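Local coordinates for TIGR00725 family protein (Thermotoga maritima, PDB 1RCU) that is of unknown function but belongs to the SLOG superfamily, whose Rossmann-like members probably bind nucleotides or nucleotide-derived ligands, at residues K24-V28 with Y59-N63; I87-E92 with G105-R111; R111-L116 with I133-A138. All blocks are in the same frame, centred on the assembly; numbering follows the deposited sequence.

How the interactions relate
The three contacts follow one another along the chain and build one Rossmann-like domain from its central sheet outward. Interaction 1 pairs strands 25-30 and 60-63. At its far end Asn63 O lies 3.0 Å from Ile87 N, a probable hydrogen bond that carries the sheet to strand 84-88 and so to interaction 2, about 18 Å away between centres. Interactions 2 and 3, about 12 Å apart between centres, share Arg111 and helix 108-116, and both touch the fourth subunit. Leu115 joins all three: its O is 3.5 Å from Val27 CG2, and its CD2 packs against Phe62 CB and Ile87 CG1.

Interaction 1 of 3, residues K24-V28 with Y59-N63; sequences KKVVV and YLVFN
Tyr59 runs alongside Lys24, both heading in one direction, and Lys24 CB meets the edge of the phenol ring, 3.5 Å from Tyr59 CD1. Lys24 has its CG anti to the backbone N (chi1 -157°), which lets CD follow on to Tyr59 CE1. Leu60 straddles Lys25: its N donates to Lys24 O at 2.9 Å, and its O accepts from Val26 N at 3.1 Å. Its CD2 rests beside the lysine's CE. Val61 turns to the other face with Val26, where Leu54 of helix 44-56 covers both valines. That helix is the crossover of a beta-alpha-beta unit, and the two strands it links are parallel neighbours in the Rossmann-like sheet, the axes of the short segments coming within 4.8 Å. Phe62 returns to the face of Lys25, whose extended chain passes the ring obliquely, CD 3.5 Å from Phe62 CE1, and carries NZ to a hydrogen bond with Ala101 O of the second subunit. The Phe62 backbone bonds on both sides of Val27, N to Val26 O and O from Val28 N. Asn63 sets CB 3.4 Å from Val28 O, while its OD1 accepts from Gly65 N and its ND2 bonds to Ser74 OG.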
# COMPACT_ATOMS: atom_id res chain seq x y z
N LYS A 24 -9.17 -19.48 -15.52
CA LYS A 24 -7.87 -19.66 -14.88
C LYS A 24 -6.95 -18.48 -15.18
O LYS A 24 -6.76 -18.10 -16.34
CB LYS A 24 -7.21 -20.95 -15.36
CG LYS A 24 -6.19 -21.50 -14.39
CD LYS A 24 -5.80 -22.92 -14.76
CE LYS A 24 -5.83 -23.86 -13.56
NZ LYS A 24 -5.60 -25.27 -13.98
N LYS A 25 -6.37 -17.92 -14.13
CA LYS A 25 -5.49 -16.77 -14.27
C LYS A 25 -4.00 -17.08 -14.15
O LYS A 25 -3.56 -17.61 -13.13
CB LYS A 25 -5.84 -15.73 -13.21
CG LYS A 25 -7.14 -14.99 -13.38
CD LYS A 25 -7.21 -13.90 -12.31
CE LYS A 25 -8.51 -13.10 -12.34
NZ LYS A 25 -8.54 -11.98 -11.34
N VAL A 26 -3.22 -16.75 -15.17
CA VAL A 26 -1.79 -16.95 -15.06
C VAL A 26 -1.08 -15.61 -15.15
O VAL A 26 -1.39 -14.76 -16.00
CB VAL A 26 -1.20 -17.94 -16.12
CG1 VAL A 26 -2.24 -18.99 -16.48
CG2 VAL A 26 -0.70 -17.20 -17.34
N VAL A 27 -0.16 -15.41 -14.22
CA VAL A 27 0.62 -14.19 -14.15
C VAL A 27 1.99 -14.50 -14.77
O VAL A 27 2.58 -15.53 -14.45
CB VAL A 27 0.78 -13.75 -12.66
CG1 VAL A 27 1.96 -12.82 -12.50
CG2 VAL A 27 -0.51 -13.07 -12.17
N VAL A 28 2.46 -13.65 -15.68
CA VAL A 28 3.77 -13.86 -16.28
C VAL A 28 4.63 -12.66 -15.93
O VAL A 28 4.20 -11.51 -16.03
CB VAL A 28 3.72 -14.07 -17.84
CG1 VAL A 28 2.67 -15.12 -18.20
CG2 VAL A 28 3.42 -12.76 -18.54
N TYR A 59 -6.75 -19.04 -21.04
CA TYR A 59 -6.34 -18.48 -19.75
C TYR A 59 -6.37 -16.95 -19.78
O TYR A 59 -6.11 -16.33 -20.81
CB TYR A 59 -4.91 -18.92 -19.37
CG TYR A 59 -4.70 -20.41 -19.26
CD1 TYR A 59 -5.45 -21.18 -18.37
CD2 TYR A 59 -3.75 -21.06 -20.05
CE1 TYR A 59 -5.27 -22.56 -18.27
CE2 TYR A 59 -3.55 -22.45 -19.96
CZ TYR A 59 -4.32 -23.19 -19.07
OH TYR A 59 -4.12 -24.55 -18.99
N LEU A 60 -6.69 -16.35 -18.63
CA LEU A 60 -6.72 -14.90 -18.50
C LEU A 60 -5.30 -14.49 -18.07
O LEU A 60 -4.83 -14.93 -17.02
CB LEU A 60 -7.75 -14.49 -17.44
CG LEU A 60 -7.91 -13.00 -17.20
CD1 LEU A 60 -8.16 -12.29 -18.52
CD2 LEU A 60 -9.04 -12.78 -16.23
N VAL A 61 -4.63 -13.66 -18.87
CA VAL A 61 -3.25 -13.27 -18.55
C VAL A 61 -3.05 -11.92 -17.86
O VAL A 61 -3.64 -10.91 -18.23
CB VAL A 61 -2.37 -13.34 -19.84
CG1 VAL A 61 -0.90 -13.07 -19.49
CG2 VAL A 61 -2.51 -14.72 -20.49
N PHE A 62 -2.21 -11.94 -16.82
CA PHE A 62 -1.86 -10.74 -16.05
C PHE A 62 -0.35 -10.54 -16.06
O PHE A 62 0.40 -11.52 -16.01
CB PHE A 62 -2.25 -10.88 -14.57
CG PHE A 62 -3.69 -10.69 -14.29
CD1 PHE A 62 -4.62 -11.64 -14.69
CD2 PHE A 62 -4.13 -9.55 -13.63
CE1 PHE A 62 -5.97 -11.47 -14.43
CE2 PHE A 62 -5.50 -9.36 -13.35
CZ PHE A 62 -6.42 -10.32 -13.76
N ASN A 63 0.08 -9.29 -16.09
CA ASN A 63 1.49 -8.96 -16.05
C ASN A 63 1.70 -7.52 -15.56
O ASN A 63 0.74 -6.76 -15.43
CB ASN A 63 2.14 -9.16 -17.43
CG ASN A 63 1.53 -8.29 -18.51
OD1 ASN A 63 1.46 -7.07 -18.38
ND2 ASN A 63 1.11 -8.91 -19.60

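Interaction 2 of 3, residues I87-E92 with G105-R111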
# COMPACT_ATOMS: atom_id res chain seq x y z
N ILE A 87 -1.16 -4.61 -14.60
CA ILE A 87 -1.20 -3.98 -13.28
C ILE A 87 -0.00 -3.04 -13.32
O ILE A 87 1.14 -3.49 -13.30
CB ILE A 87 -0.99 -5.01 -12.15
CG1 ILE A 87 -2.01 -6.15 -12.28
CG2 ILE A 87 -1.15 -4.36 -10.79
CD1 ILE A 87 -3.41 -5.79 -11.92
N LEU A 88 -0.28 -1.75 -13.38
CA LEU A 88 0.77 -0.75 -13.50
C LEU A 88 1.24 -0.07 -12.24
O LEU A 88 0.45 0.27 -11.35
CB LEU A 88 0.32 0.35 -14.47
CG LEU A 88 0.14 -0.05 -15.92
CD1 LEU A 88 -0.86 0.88 -16.59
CD2 LEU A 88 1.50 -0.02 -16.63
N PRO A 89 2.56 0.13 -12.14
CA PRO A 89 3.13 0.80 -10.98
C PRO A 89 2.77 2.26 -11.19
O PRO A 89 2.74 2.72 -12.34
CB PRO A 89 4.63 0.52 -11.12
CG PRO A 89 4.82 0.39 -12.57
CD PRO A 89 3.63 -0.41 -13.00
N ASP A 90 2.48 2.97 -10.11
CA ASP A 90 2.10 4.38 -10.19
C ASP A 90 0.96 4.58 -11.16
O ASP A 90 0.09 3.72 -11.31
CB ASP A 90 3.29 5.24 -10.63
CG ASP A 90 3.80 6.15 -9.52
OD1 ASP A 90 4.59 5.67 -8.66
OD2 ASP A 90 3.41 7.33 -9.50
N GLU A 91 0.97 5.73 -11.84
CA GLU A 91 -0.06 6.06 -12.81
C GLU A 91 0.52 5.90 -14.21
O GLU A 91 0.26 6.70 -15.11
CB GLU A 91 -0.55 7.49 -12.59
CG GLU A 91 -1.26 7.65 -11.24
CD GLU A 91 -1.92 9.00 -11.06
OE1 GLU A 91 -1.20 10.02 -10.98
OE2 GLU A 91 -3.17 9.05 -11.01
N GLU A 92 1.30 4.83 -14.38
CA GLU A 92 1.94 4.52 -15.65
C GLU A 92 0.96 4.34 -16.81
O GLU A 92 -0.25 4.31 -16.62
CB GLU A 92 2.80 3.26 -15.53
CG GLU A 92 4.16 3.52 -14.90
CD GLU A 92 5.23 2.61 -15.45
OE1 GLU A 92 5.21 2.37 -16.68
OE2 GLU A 92 6.09 2.14 -14.68
N GLY A 105 -0.88 3.39 -8.40
CA GLY A 105 -0.31 4.46 -7.58
C GLY A 105 0.68 3.86 -6.60
O GLY A 105 1.05 4.49 -5.60
N LEU A 106 1.12 2.63 -6.87
CA LEU A 106 2.07 1.95 -6.00
C LEU A 106 3.43 1.85 -6.70
O LEU A 106 3.51 1.85 -7.93
CB LEU A 106 1.57 0.53 -5.66
CG LEU A 106 0.65 0.23 -4.47
CD1 LEU A 106 0.11 1.52 -3.84
CD2 LEU A 106 -0.49 -0.69 -4.95
N ASP A 107 4.50 1.77 -5.92
CA ASP A 107 5.82 1.62 -6.53
C ASP A 107 5.94 0.20 -7.11
O ASP A 107 5.07 -0.64 -6.90
CB ASP A 107 6.94 1.87 -5.51
CG ASP A 107 6.87 0.95 -4.30
OD1 ASP A 107 6.75 -0.29 -4.46
OD2 ASP A 107 6.94 1.47 -3.16
N PHE A 108 7.04 -0.04 -7.81
CA PHE A 108 7.30 -1.33 -8.45
C PHE A 108 7.07 -2.61 -7.67
O PHE A 108 6.36 -3.51 -8.13
CB PHE A 108 8.72 -1.33 -9.02
CG PHE A 108 8.87 -0.48 -10.25
CD1 PHE A 108 8.42 -0.96 -11.47
CD2 PHE A 108 9.37 0.82 -10.17
CE1 PHE A 108 8.47 -0.16 -12.60
CE2 PHE A 108 9.42 1.63 -11.30
CZ PHE A 108 8.96 1.14 -12.52
N GLN A 109 7.66 -2.70 -6.48
CA GLN A 109 7.55 -3.88 -5.64
C GLN A 109 6.15 -4.16 -5.09
O GLN A 109 5.65 -5.28 -5.17
CB GLN A 109 8.58 -3.80 -4.50
CG GLN A 109 9.98 -4.19 -4.93
CD GLN A 109 10.52 -3.34 -6.07
OE1 GLN A 109 10.77 -2.15 -5.92
NE2 GLN A 109 10.70 -3.97 -7.24
N MSE A 110 5.51 -3.14 -4.54
CA MSE A 110 4.16 -3.34 -4.02
C MSE A 110 3.17 -3.63 -5.14
O MSE A 110 2.25 -4.44 -4.96
CB MSE A 110 3.76 -2.11 -3.20
CG MSE A 110 4.60 -2.01 -1.93
SE MSE A 110 4.13 -0.58 -0.76
CE MSE A 110 4.27 0.88 -2.03
N ARG A 111 3.36 -3.00 -6.29
CA ARG A 111 2.52 -3.24 -7.46
C ARG A 111 2.62 -4.74 -7.78
O ARG A 111 1.63 -5.38 -8.15
CB ARG A 111 3.04 -2.41 -8.64
CG ARG A 111 2.35 -2.63 -9.99
CD ARG A 111 3.02 -3.68 -10.89
NE ARG A 111 4.44 -3.78 -10.64
CZ ARG A 111 5.38 -3.69 -11.57
NH1 ARG A 111 5.06 -3.50 -12.84
NH2 ARG A 111 6.66 -3.82 -11.22
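Pro89 touches two flat groups of the facing segment. Its CB lies over one face of the Phe108 ring, 4.3 Å from the centroid and 19° off the normal, a CH-pi contact displaced toward the rim. Its CG stands over one face of the Arg111 guanidinium, also off centre, with CD 3.4 Å from Arg111 NH1. At the edges, Arg111 NH2 comes in the plane of the phenyl ring, and Ile87 O lies near the guanidinium plane. Arg111 reaches this place by bending at chi2 (-93°) and chi3, folding back over its own helix so that NE and NH2 both grip Phe108 O side-on. The NE bond is 3.2 Å long and uses a lone pair of Phe108 O in the carbonyl plane. Arg111 NH1 adds a weak bond to Gly64 O. A leucine in place of Arg111 would probably leave Phe108 O without these two donors and take away the flat surface against which Pro89 packs. The segments join the end of strand 84-88 to the start of helix 108-116: Pro89 opens a type II' beta turn ending at Glu92, and Asp107 is the helix N-cap, its OD1 accepting from Met110 N, a selenomethionine, at 3.1 Å. Asp107 OD2 makes a salt bridge with Arg117 of the fourth subunit. Backbone bonds tie the turn to the loop ahead of the helix. Asp90 N donates to Leu106 O at 2.7 Å, and Gly105 N reaches Asp90 O at 3.1 Å from above the carbonyl plane. Glu92, poorly ordered, has OE2 3.7 Å from Phe108 CZ, and its OE1 forms a salt bridge with Arg66.

Interaction 3 of 3, residues R111-L116 with I133-A138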
# COMPACT_ATOMS: atom_id res chain seq x y z
N ARG A 111 3.36 -3.00 -6.29
CA ARG A 111 2.52 -3.24 -7.46
C ARG A 111 2.62 -4.74 -7.78
O ARG A 111 1.63 -5.38 -8.15
CB ARG A 111 3.04 -2.41 -8.64
CG ARG A 111 2.35 -2.63 -9.99
CD ARG A 111 3.02 -3.68 -10.89
NE ARG A 111 4.44 -3.78 -10.64
CZ ARG A 111 5.38 -3.69 -11.57
NH1 ARG A 111 5.06 -3.50 -12.84
NH2 ARG A 111 6.66 -3.82 -11.22
N SER A 112 3.82 -5.28 -7.62
CA SER A 112 4.08 -6.69 -7.87
C SER A 112 3.28 -7.59 -6.94
O SER A 112 2.80 -8.65 -7.33
CB SER A 112 5.58 -7.00 -7.68
OG SER A 112 6.35 -6.47 -8.74
N PHE A 113 3.15 -7.17 -5.68
CA PHE A 113 2.40 -7.98 -4.76
C PHE A 113 0.91 -7.97 -5.01
O PHE A 113 0.24 -8.95 -4.70
CB PHE A 113 2.78 -7.62 -3.32
CG PHE A 113 4.08 -8.22 -2.92
CD1 PHE A 113 4.18 -9.59 -2.67
CD2 PHE A 113 5.24 -7.46 -2.93
CE1 PHE A 113 5.41 -10.19 -2.46
CE2 PHE A 113 6.47 -8.04 -2.72
CZ PHE A 113 6.56 -9.42 -2.49
N VAL A 114 0.38 -6.90 -5.60
CA VAL A 114 -1.04 -6.94 -5.89
C VAL A 114 -1.20 -7.72 -7.20
O VAL A 114 -2.25 -8.28 -7.48
CB VAL A 114 -1.71 -5.53 -6.00
CG1 VAL A 114 -0.71 -4.46 -5.70
CG2 VAL A 114 -2.34 -5.36 -7.36
N LEU A 115 -0.12 -7.77 -7.98
CA LEU A 115 -0.12 -8.49 -9.25
C LEU A 115 -0.16 -9.99 -8.93
O LEU A 115 -0.89 -10.74 -9.57
CB LEU A 115 1.16 -8.16 -10.01
CG LEU A 115 1.41 -8.55 -11.47
CD1 LEU A 115 2.70 -9.29 -11.54
CD2 LEU A 115 0.27 -9.37 -12.03
N LEU A 116 0.62 -10.39 -7.93
CA LEU A 116 0.68 -11.79 -7.52
C LEU A 116 -0.62 -12.33 -6.94
O LEU A 116 -0.87 -13.53 -6.99
CB LEU A 116 1.81 -12.00 -6.51
CG LEU A 116 3.21 -11.94 -7.11
CD1 LEU A 116 4.23 -11.88 -5.97
CD2 LEU A 116 3.44 -13.16 -8.03
N ILE A 133 12.08 -10.79 -7.07
CA ILE A 133 11.22 -10.46 -5.94
C ILE A 133 9.84 -11.07 -6.16
O ILE A 133 9.20 -11.55 -5.22
CB ILE A 133 11.09 -8.93 -5.78
CG1 ILE A 133 12.43 -8.34 -5.34
CG2 ILE A 133 10.00 -8.59 -4.77
CD1 ILE A 133 12.46 -6.83 -5.30
N GLU A 134 9.39 -11.05 -7.42
CA GLU A 134 8.09 -11.62 -7.76
C GLU A 134 8.07 -13.15 -7.64
O GLU A 134 7.08 -13.71 -7.20
CB GLU A 134 7.68 -11.18 -9.18
CG GLU A 134 7.46 -9.68 -9.23
CD GLU A 134 7.29 -9.14 -10.62
OE1 GLU A 134 7.89 -9.69 -11.56
OE2 GLU A 134 6.56 -8.14 -10.77
N ILE A 135 9.16 -13.80 -8.04
CA ILE A 135 9.28 -15.25 -7.96
C ILE A 135 9.24 -15.65 -6.48
O ILE A 135 8.49 -16.55 -6.08
CB ILE A 135 10.60 -15.74 -8.64
CG1 ILE A 135 10.52 -15.56 -10.16
CG2 ILE A 135 10.86 -17.20 -8.28
CD1 ILE A 135 11.87 -15.75 -10.88
N LEU A 136 10.04 -14.97 -5.65
CA LEU A 136 10.09 -15.26 -4.22
C LEU A 136 8.76 -14.92 -3.55
O LEU A 136 8.28 -15.66 -2.67
CB LEU A 136 11.23 -14.49 -3.55
CG LEU A 136 12.58 -15.23 -3.39
CD1 LEU A 136 13.03 -15.84 -4.70
CD2 LEU A 136 13.63 -14.27 -2.86
N GLY A 137 8.17 -13.80 -3.98
CA GLY A 137 6.90 -13.35 -3.45
C GLY A 137 5.81 -14.35 -3.76
O GLY A 137 5.01 -14.68 -2.90
N ALA A 138 5.80 -14.82 -5.01
CA ALA A 138 4.81 -15.80 -5.45
C ALA A 138 4.81 -17.01 -4.52
O ALA A 138 3.76 -17.51 -4.10
CB ALA A 138 5.12 -16.24 -6.90
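Glu134 turns its CG anti to its own carbonyl carbon (chi1 -65°) and runs on extended, which carries the carboxylate across to Ser112. The serine hydroxyl, placed beside its backbone N at chi1 -73°, stands with OG 2.6 Å from Glu134 OE2 and also within hydrogen-bonding distance of Phe108 O, one turn back. Ser112 CB leans against Glu134 CG at 3.6 Å, so the contact holds both the polar end and the stem of the glutamate. Arg111 NH2 is 4.3 Å from Glu134 OE2, too far and too oblique for a salt bridge, so only the nearness of opposite charges counts. The two helices, 108-116 and 129-140, flank the parallel sheet of this Rossmann-like domain, the short segments crossing at -45° with axes 9.9 Å apart. The GGEIGTAIE sequence that ends at Glu134 recalls the PGGxGTxxE motif of LOG proteins, relatives within the superfamily, with one residue more between the glycine pair and the GT. At Gly137 the Phe113 ring lies against bare backbone: Gly137 CA is 3.6 Å from Phe113 CE1, and a beta carbon there would collide with the ring. Phe113 also meets Ile133, CE2 against CG2, the two side chains crossing at about a right angle. Leu116 pushes CD1 to 3.5 Å from Ala138 N, with its CD2 against Ala138 CB at 3.7 Å. Beneath them, Val122 of strand 121-125 touches both Leu116 and Ala138.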